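PDB 5YY3: cyclopenase asqI, which catalyses the ring contraction of 4'-methoxycyclopenine to 4'-methoxyviridicatin with loss of methyl isocyanate, using one zinc ion per subunit, in aspoquinolone biosynthesis. Local coordinates for residues A[222-227]-A[506-511]; A[492-497]-A[603-608]. All coordinates share one frame; numbering follows the deposited sequence.

Interaction 1: A[222-227]-A[506-511]; sequences VARYET and SWIEMD
R224 and I508 carry the apolar part of this contact, where a helix of the hemocyanin-like metal-binding domain meets residues 506-510, leading into and along strand 508-517 of the Ig-like domain. Methyl CG2 of I508 sits over the centre of one guanidinium face, 3.3 Å from R224 CZ, while CD1 lies against R224 CG. The arginine chain runs extended from CG to NE (chi2 -176°, chi3 178°) and crosses the isoleucine at a slant. I508 CD1 also meets T227 tip to tip, 3.8 Å from T227 OG1, and A223 CB packs 4.3 Å from I508 CG1.

R224 NH2 is 3.0 Å from E509 O, which lies at the edge of the guanidinium, and 3.6 Å from M510 SD. T227 OG1 donates to A223 O (2.7 Å) and accepts from a water that also donates to S506 O. A223 O is thus gripped twice, by T227 N and OG1 from opposite faces of its plane.

Zinc ligand H218 belongs to the same helix, its side chain about 10 Å from that of A223. The chemistry implies a buried interdomain joint: R224 offers a flat face to a methyl, NH1 is hydrogen-bonded to M562 O, and NH2 lies beside E509 O and M510 SD.

Interaction 2: A[492-497]-A[603-608]; sequences RLFIAA and GYPFNR
Across from F494 and R492, the loop 603-608 runs beside strand 492-497 without pairing to it: the nearest CA atoms, of R492 and Y604, are 8.1 Å apart, and residues 603-606 form a type VIa1 β-turn, with a cis peptide bond before P605 and a hydrogen bond from F606 N to G603 O. This is packing of a long loop onto a β-sheet within the hemocyanin Ig-like domain, away from the zinc site.

The central element is a T-shaped aromatic pair. F606 directs its CD2–CE2 edge at one face of F494, with CD2 over the ring centre; the centroids are 4.9 Å apart and the planes meet at 72°. With F494 CG anti to its carbonyl carbon (chi1 -69°), that atom comes to lie 3.6 Å from F606 CE2. Farther out, the F494 ring lies against the loop backbone: Y604 O is at the ring edge, 3.3 Å from F494 CE1, and G603 O is 3.4 Å from F494 CZ. P605 CD packs 3.9 Å from F494 CE1. F606 also stacks on W507.

R492 crosses Y604 with guanidinium and ring planes 77° apart, and Y604 CD2 lies over one face of the guanidinium, toward its rim. R492 NH1 forms a salt bridge with D598, NH2 one with D582, and NE is hydrogen-bonded to T580 OG1, so all three nitrogens have partners. Water links it to the loop: lying in the guanidinium plane, the molecule accepts from R492 NH1 at 2.8 Å and donates to Y604 O at 2.6 Å.

Overall arrangement
The two contacts have centres about 9 Å apart and share the sheet of the Ig-like domain, where strands 487-497 and 508-517 are antiparallel neighbours that follow each other in the chain. Interaction 1 brings helix 210-231 of the metal-binding domain against residues 506-510, in and just before strand 508-517; interaction 2 lays the loop before helix 611-614 on strand 487-497. Their segments alternate along the chain, in the order 222-227, 492-497, 506-511, 603-608. They are joined by probable backbone hydrogen bonds, I508 N to I495 O and M510 N to L493 O, and by W507 packing on F606. Both contacts are buried: one strand packs on the helix carrying zinc ligand H218, and the loop covers its neighbour.

Interaction 1: A[222-227]-A[506-511]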
loop_
_atom_site.group_PDB
_atom_site.type_symbol
_atom_site.label_atom_id
_atom_site.label_comp_id
_atom_site.label_asym_id
_atom_site.label_seq_id
_atom_site.Cartn_x
_atom_site.Cartn_y
_atom_site.Cartn_z
ATOM N N VAL A 222 15.654 -9.865 -19.280
ATOM C CA VAL A 222 15.729 -8.763 -18.313
ATOM C C VAL A 222 14.919 -7.517 -18.761
ATOM O O VAL A 222 14.178 -6.929 -17.958
ATOM C CB VAL A 222 17.203 -8.374 -18.065
ATOM C CG1 VAL A 222 17.332 -6.979 -17.420
ATOM C CG2 VAL A 222 17.873 -9.451 -17.206
ATOM N N ALA A 223 15.051 -7.110 -20.024
ATOM C CA ALA A 223 14.261 -5.981 -20.529
ATOM C C ALA A 223 12.753 -6.237 -20.387
ATOM O O ALA A 223 11.993 -5.364 -19.990
ATOM C CB ALA A 223 14.617 -5.692 -21.987
ATOM N N ARG A 224 12.320 -7.449 -20.698
ATOM C CA ARG A 224 10.927 -7.817 -20.525
ATOM C C ARG A 224 10.493 -7.860 -19.037
ATOM O O ARG A 224 9.431 -7.334 -18.671
ATOM C CB ARG A 224 10.668 -9.165 -21.197
ATOM C CG ARG A 224 10.706 -9.115 -22.729
ATOM C CD ARG A 224 10.339 -10.472 -23.309
ATOM N NE ARG A 224 10.310 -10.474 -24.768
ATOM C CZ ARG A 224 9.219 -10.243 -25.488
ATOM N NH1 ARG A 224 8.068 -9.976 -24.881
ATOM N NH2 ARG A 224 9.275 -10.254 -26.810
ATOM N N TYR A 225 11.302 -8.497 -18.189
ATOM C CA TYR A 225 11.034 -8.542 -16.757
ATOM C C TYR A 225 10.944 -7.150 -16.135
ATOM O O TYR A 225 10.071 -6.873 -15.301
ATOM C CB TYR A 225 12.120 -9.320 -16.038
ATOM C CG TYR A 225 11.838 -9.548 -14.558
ATOM C CD1 TYR A 225 10.730 -10.286 -14.152
ATOM C CD2 TYR A 225 12.685 -9.032 -13.572
ATOM C CE1 TYR A 225 10.475 -10.523 -12.801
ATOM C CE2 TYR A 225 12.439 -9.266 -12.208
ATOM C CZ TYR A 225 11.322 -10.009 -11.838
ATOM O OH TYR A 225 11.043 -10.273 -10.511
ATOM N N GLU A 226 11.860 -6.280 -16.535
ATOM C CA GLU A 226 11.896 -4.943 -15.980
ATOM C C GLU A 226 10.711 -4.149 -16.491
ATOM O O GLU A 226 10.085 -3.411 -15.738
ATOM C CB GLU A 226 13.211 -4.255 -16.326
ATOM C CG GLU A 226 14.356 -4.716 -15.438
ATOM C CD GLU A 226 15.444 -3.670 -15.307
ATOM O OE1 GLU A 226 16.013 -3.260 -16.342
ATOM O OE2 GLU A 226 15.737 -3.251 -14.169
ATOM N N THR A 227 10.396 -4.308 -17.774
ATOM C CA THR A 227 9.236 -3.634 -18.345
ATOM C C THR A 227 7.955 -4.118 -17.659
ATOM O O THR A 227 7.044 -3.330 -17.397
ATOM C CB THR A 227 9.158 -3.867 -19.864
ATOM O OG1 THR A 227 10.314 -3.277 -20.485
ATOM C CG2 THR A 227 7.891 -3.260 -20.454
ATOM N N SER A 506 16.645 -1.573 -23.403
ATOM C CA SER A 506 15.255 -1.684 -22.971
ATOM C C SER A 506 14.337 -2.038 -24.131
ATOM O O SER A 506 13.156 -2.339 -23.926
ATOM C CB SER A 506 14.788 -0.392 -22.314
ATOM O OG SER A 506 15.388 -0.239 -21.034
ATOM N N TRP A 507 14.871 -2.012 -25.347
ATOM C CA TRP A 507 14.065 -2.365 -26.486
ATOM C C TRP A 507 13.875 -3.869 -26.543
ATOM O O TRP A 507 14.836 -4.639 -26.464
ATOM C CB TRP A 507 14.687 -1.819 -27.772
ATOM C CG TRP A 507 14.425 -0.370 -27.890
ATOM C CD1 TRP A 507 15.195 0.652 -27.391
ATOM C CD2 TRP A 507 13.285 0.249 -28.504
ATOM N NE1 TRP A 507 14.612 1.866 -27.678
ATOM C CE2 TRP A 507 13.439 1.646 -28.361
ATOM C CE3 TRP A 507 12.158 -0.241 -29.177
ATOM C CZ2 TRP A 507 12.506 2.556 -28.859
ATOM C CZ3 TRP A 507 11.223 0.672 -29.671
ATOM C CH2 TRP A 507 11.405 2.051 -29.509
ATOM N N ILE A 508 12.612 -4.258 -26.663
ATOM C CA ILE A 508 12.175 -5.649 -26.709
ATOM C C ILE A 508 11.911 -6.096 -28.156
ATOM O O ILE A 508 11.121 -5.462 -28.867
ATOM C CB ILE A 508 10.884 -5.829 -25.901
ATOM C CG1 ILE A 508 11.107 -5.492 -24.425
ATOM C CG2 ILE A 508 10.305 -7.218 -26.107
ATOM C CD1 ILE A 508 9.816 -5.447 -23.616
ATOM N N GLU A 509 12.554 -7.180 -28.594
ATOM C CA GLU A 509 12.368 -7.660 -29.953
ATOM C C GLU A 509 11.033 -8.374 -30.085
ATOM O O GLU A 509 10.707 -9.244 -29.288
ATOM C CB GLU A 509 13.512 -8.592 -30.381
ATOM C CG GLU A 509 13.515 -8.864 -31.908
ATOM C CD GLU A 509 14.439 -9.999 -32.330
ATOM O OE1 GLU A 509 15.150 -10.525 -31.459
ATOM O OE2 GLU A 509 14.446 -10.380 -33.533
ATOM N N MET A 510 10.268 -8.014 -31.111
ATOM C CA MET A 510 8.924 -8.548 -31.294
ATOM C C MET A 510 8.786 -9.344 -32.591
ATOM O O MET A 510 7.910 -10.214 -32.719
ATOM C CB MET A 510 7.908 -7.403 -31.262
ATOM C CG MET A 510 7.824 -6.709 -29.889
ATOM S SD MET A 510 7.284 -7.863 -28.596
ATOM C CE MET A 510 5.558 -8.028 -29.053
ATOM N N ASP A 511 9.660 -9.060 -33.553
ATOM C CA ASP A 511 9.568 -9.738 -34.842
ATOM C C ASP A 511 10.723 -9.393 -35.761
ATOM O O ASP A 511 11.362 -8.341 -35.626
ATOM C CB ASP A 511 8.256 -9.391 -35.552
ATOM C CG ASP A 511 7.766 -10.514 -36.451
ATOM O OD1 ASP A 511 8.514 -11.503 -36.643
ATOM O OD2 ASP A 511 6.631 -10.408 -36.962
HETATM O O HOH W 1 10.817 -1.524 -22.412
#

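Interaction 2: A[492-497]-A[603-608]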
loop_
_atom_site.group_PDB
_atom_site.type_symbol
_atom_site.label_atom_id
_atom_site.label_comp_id
_atom_site.label_asym_id
_atom_site.label_seq_id
_atom_site.Cartn_x
_atom_site.Cartn_y
_atom_site.Cartn_z
ATOM N N ARG A 492 12.639 -5.363 -39.061
ATOM C CA ARG A 492 12.936 -5.695 -37.676
ATOM C C ARG A 492 12.102 -4.851 -36.721
ATOM O O ARG A 492 12.246 -3.622 -36.678
ATOM C CB ARG A 492 14.426 -5.500 -37.390
ATOM C CG ARG A 492 15.317 -6.223 -38.366
ATOM C CD ARG A 492 16.753 -5.817 -38.186
ATOM N NE ARG A 492 17.605 -6.566 -39.091
ATOM C CZ ARG A 492 18.191 -7.712 -38.783
ATOM N NH1 ARG A 492 18.029 -8.229 -37.574
ATOM N NH2 ARG A 492 18.943 -8.330 -39.682
ATOM N N LEU A 493 11.242 -5.514 -35.958
ATOM C CA LEU A 493 10.308 -4.826 -35.069
ATOM C C LEU A 493 10.672 -4.958 -33.582
ATOM O O LEU A 493 10.860 -6.070 -33.066
ATOM C CB LEU A 493 8.888 -5.355 -35.285
ATOM C CG LEU A 493 7.833 -4.883 -34.281
ATOM C CD1 LEU A 493 7.454 -3.447 -34.506
ATOM C CD2 LEU A 493 6.610 -5.778 -34.305
ATOM N N PHE A 494 10.754 -3.806 -32.916
ATOM C CA PHE A 494 11.003 -3.706 -31.487
ATOM C C PHE A 494 9.952 -2.812 -30.817
ATOM O O PHE A 494 9.398 -1.896 -31.451
ATOM C CB PHE A 494 12.396 -3.129 -31.214
ATOM C CG PHE A 494 13.544 -4.041 -31.590
ATOM C CD1 PHE A 494 13.978 -4.133 -32.909
ATOM C CD2 PHE A 494 14.231 -4.757 -30.608
ATOM C CE1 PHE A 494 15.049 -4.950 -33.256
ATOM C CE2 PHE A 494 15.309 -5.573 -30.939
ATOM C CZ PHE A 494 15.723 -5.673 -32.269
ATOM N N ILE A 495 9.676 -3.071 -29.538
ATOM C CA ILE A 495 8.888 -2.149 -28.725
ATOM C C ILE A 495 9.626 -1.804 -27.439
ATOM O O ILE A 495 10.541 -2.508 -27.014
ATOM C CB ILE A 495 7.498 -2.715 -28.361
ATOM C CG1 ILE A 495 7.632 -3.922 -27.408
ATOM C CG2 ILE A 495 6.679 -3.020 -29.642
ATOM C CD1 ILE A 495 6.293 -4.538 -26.993
ATOM N N ALA A 496 9.212 -0.705 -26.823
ATOM C CA ALA A 496 9.812 -0.235 -25.593
ATOM C C ALA A 496 8.773 0.568 -24.826
ATOM O O ALA A 496 8.011 1.328 -25.424
ATOM C CB ALA A 496 11.036 0.599 -25.876
ATOM N N ALA A 497 8.708 0.351 -23.515
ATOM C CA ALA A 497 7.952 1.235 -22.635
ATOM C C ALA A 497 8.418 2.661 -22.904
ATOM O O ALA A 497 9.625 2.915 -22.965
ATOM C CB ALA A 497 8.163 0.850 -21.147
ATOM N N GLY A 603 19.401 -9.083 -31.930
ATOM C CA GLY A 603 18.924 -7.847 -31.337
ATOM C C GLY A 603 19.306 -6.583 -32.067
ATOM O O GLY A 603 19.052 -5.487 -31.567
ATOM N N TYR A 604 19.902 -6.729 -33.249
ATOM C CA TYR A 604 20.221 -5.585 -34.106
ATOM C C TYR A 604 18.969 -4.773 -34.397
ATOM O O TYR A 604 17.931 -5.343 -34.737
ATOM C CB TYR A 604 20.845 -6.057 -35.415
ATOM C CG TYR A 604 21.281 -4.935 -36.326
ATOM C CD1 TYR A 604 22.536 -4.352 -36.181
ATOM C CD2 TYR A 604 20.441 -4.454 -37.328
ATOM C CE1 TYR A 604 22.949 -3.319 -37.003
ATOM C CE2 TYR A 604 20.850 -3.412 -38.161
ATOM C CZ TYR A 604 22.113 -2.855 -37.991
ATOM O OH TYR A 604 22.546 -1.830 -38.813
ATOM N N PRO A 605 19.065 -3.441 -34.333
ATOM C CA PRO A 605 20.255 -2.600 -34.156
ATOM C C PRO A 605 20.486 -2.109 -32.728
ATOM O O PRO A 605 21.287 -1.198 -32.505
ATOM C CB PRO A 605 19.953 -1.417 -35.070
ATOM C CG PRO A 605 18.456 -1.236 -34.907
ATOM C CD PRO A 605 17.881 -2.628 -34.677
ATOM N N PHE A 606 19.788 -2.696 -31.767
ATOM C CA PHE A 606 19.908 -2.229 -30.392
ATOM C C PHE A 606 20.980 -2.959 -29.593
ATOM O O PHE A 606 21.071 -2.771 -28.394
ATOM C CB PHE A 606 18.562 -2.351 -29.676
ATOM C CG PHE A 606 17.513 -1.416 -30.221
ATOM C CD1 PHE A 606 17.596 -0.055 -29.982
ATOM C CD2 PHE A 606 16.456 -1.901 -30.979
ATOM C CE1 PHE A 606 16.645 0.795 -30.463
ATOM C CE2 PHE A 606 15.503 -1.050 -31.475
ATOM C CZ PHE A 606 15.593 0.299 -31.211
ATOM N N ASN A 607 21.795 -3.770 -30.265
ATOM C CA ASN A 607 22.777 -4.614 -29.593
ATOM C C ASN A 607 24.135 -3.929 -29.443
ATOM O O ASN A 607 24.992 -4.401 -28.698
ATOM C CB ASN A 607 22.929 -5.937 -30.339
ATOM C CG ASN A 607 23.381 -5.746 -31.777
ATOM O OD1 ASN A 607 23.117 -4.707 -32.386
ATOM N ND2 ASN A 607 24.065 -6.749 -32.327
ATOM N N ARG A 608 24.318 -2.808 -30.133
ATOM C CA ARG A 608 25.492 -1.946 -29.931
ATOM C C ARG A 608 25.034 -0.506 -29.850
ATOM O O ARG A 608 23.925 -0.201 -30.264
ATOM C CB ARG A 608 26.507 -2.101 -31.069
ATOM C CG ARG A 608 27.539 -3.153 -30.814
ATOM C CD ARG A 608 28.174 -3.597 -32.091
ATOM N NE ARG A 608 27.718 -4.941 -32.416
ATOM C CZ ARG A 608 28.181 -6.035 -31.825
ATOM N NH1 ARG A 608 29.128 -5.920 -30.908
ATOM N NH2 ARG A 608 27.717 -7.237 -32.166
HETATM O O HOH W 2 16.851 -7.642 -35.104
#